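Local coordinates for carboxysome shell vertex protein CcmL (Gloeobacter violaceus, PDB 4JW0) that probably forms the pentameric vertices of the carboxysome shell and is thought to introduce curvature into an otherwise flat hexagonal layer of shell proteins, at residues A[17-21]-A[22-26]. Sequence-based numbering, arbitrary orientation.
Sequences PSMVG and VKFLL
Met19 meets Phe24 through its terminal methyl, which reaches the rim of the phenyl ring: CE lies 3.5 Å from Phe24 CE1, close to the ring plane, so the approach is to an edge and not over a face. The Met19 chain, bent at chi2 and again at chi3, folds round to bring CE there. The same methyl packs against Val22, with Met19 CE 3.9 Å from Val22 CG2, and thus bridges two apolar side chains of 22-26. Ile79 of a neighbouring subunit also packs on Met19, and Met1 of that subunit on Phe24, which places this cluster at an interface of the pentamer.

The polar part is carried by the backbone. Val22 N donates to Met19 O (3.2 Å, N-H...O angle 158°). A water reinforces this closure by donating to both Met19 O, at 2.8 Å, and Val22 O, at 2.7 Å. Gly21 has phi 97° and psi -14°, a positive-phi conformation that calls for glycine, since a CB would be jammed against the carbonyl O of Val20.

With Val20 and Gly21 as its central residues and the Val22 N to Met19 O bond closing it, this is a type II beta turn, accompanied by the methyl packing and the water, leading from a 3-10 segment into strand 24-30 of the OB-fold sheet.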
# COMPACT_ATOMS: atom_id res chain seq x y z
N PRO A 17 -12.15 13.87 -16.16
CA PRO A 17 -12.13 13.66 -17.62
C PRO A 17 -11.10 12.63 -18.10
O PRO A 17 -11.33 11.98 -19.11
CB PRO A 17 -11.80 15.06 -18.18
CG PRO A 17 -11.28 15.84 -17.01
CD PRO A 17 -11.97 15.29 -15.81
N SER A 18 -9.99 12.49 -17.38
CA SER A 18 -8.97 11.53 -17.76
C SER A 18 -9.47 10.08 -17.67
O SER A 18 -8.84 9.17 -18.21
CB SER A 18 -7.74 11.69 -16.87
OG SER A 18 -8.07 11.55 -15.50
N MET A 19 -10.60 9.88 -17.00
CA MET A 19 -11.13 8.53 -16.80
C MET A 19 -12.17 8.11 -17.83
O MET A 19 -12.71 7.00 -17.77
CB MET A 19 -11.72 8.41 -15.39
CG MET A 19 -10.68 8.54 -14.28
SD MET A 19 -9.36 7.32 -14.41
CE MET A 19 -10.34 5.82 -14.33
N VAL A 20 -12.46 8.99 -18.79
CA VAL A 20 -13.41 8.64 -19.84
C VAL A 20 -12.91 7.45 -20.65
O VAL A 20 -11.74 7.39 -21.01
CB VAL A 20 -13.66 9.83 -20.79
CG1 VAL A 20 -14.45 9.38 -22.01
CG2 VAL A 20 -14.38 10.95 -20.05
N GLY A 21 -13.80 6.50 -20.90
CA GLY A 21 -13.47 5.33 -21.70
C GLY A 21 -13.11 4.11 -20.86
O GLY A 21 -13.06 2.99 -21.37
N VAL A 22 -12.85 4.33 -19.58
CA VAL A 22 -12.40 3.26 -18.70
C VAL A 22 -13.58 2.44 -18.18
O VAL A 22 -14.53 3.00 -17.65
CB VAL A 22 -11.61 3.83 -17.52
CG1 VAL A 22 -11.12 2.71 -16.62
CG2 VAL A 22 -10.45 4.68 -18.01
N LYS A 23 -13.51 1.13 -18.35
CA LYS A 23 -14.51 0.24 -17.80
C LYS A 23 -14.10 -0.19 -16.39
O LYS A 23 -12.96 -0.61 -16.16
CB LYS A 23 -14.69 -0.99 -18.69
CG LYS A 23 -15.83 -1.90 -18.26
CD LYS A 23 -16.01 -3.06 -19.21
CE LYS A 23 -17.12 -3.99 -18.74
NZ LYS A 23 -18.31 -3.22 -18.31
N PHE A 24 -15.02 -0.06 -15.45
CA PHE A 24 -14.75 -0.39 -14.06
C PHE A 24 -15.41 -1.70 -13.68
O PHE A 24 -16.63 -1.83 -13.75
CB PHE A 24 -15.28 0.71 -13.13
CG PHE A 24 -14.71 2.08 -13.40
CD1 PHE A 24 -13.36 2.34 -13.20
CD2 PHE A 24 -15.53 3.11 -13.81
CE1 PHE A 24 -12.84 3.59 -13.44
CE2 PHE A 24 -15.01 4.37 -14.04
CZ PHE A 24 -13.67 4.61 -13.86
N LEU A 25 -14.60 -2.68 -13.28
CA LEU A 25 -15.14 -3.96 -12.83
C LEU A 25 -15.07 -4.09 -11.32
O LEU A 25 -14.04 -3.80 -10.72
CB LEU A 25 -14.38 -5.14 -13.45
CG LEU A 25 -14.57 -5.43 -14.93
CD1 LEU A 25 -13.81 -6.69 -15.30
CD2 LEU A 25 -16.04 -5.56 -15.28
N LEU A 26 -16.16 -4.54 -10.72
CA LEU A 26 -16.17 -4.90 -9.32
C LEU A 26 -15.62 -6.31 -9.17
O LEU A 26 -16.18 -7.27 -9.69
CB LEU A 26 -17.59 -4.83 -8.76
CG LEU A 26 -17.79 -5.35 -7.35
CD1 LEU A 26 -17.11 -4.43 -6.36
CD2 LEU A 26 -19.27 -5.49 -7.04
O HOH W 1 -15.05 5.62 -17.04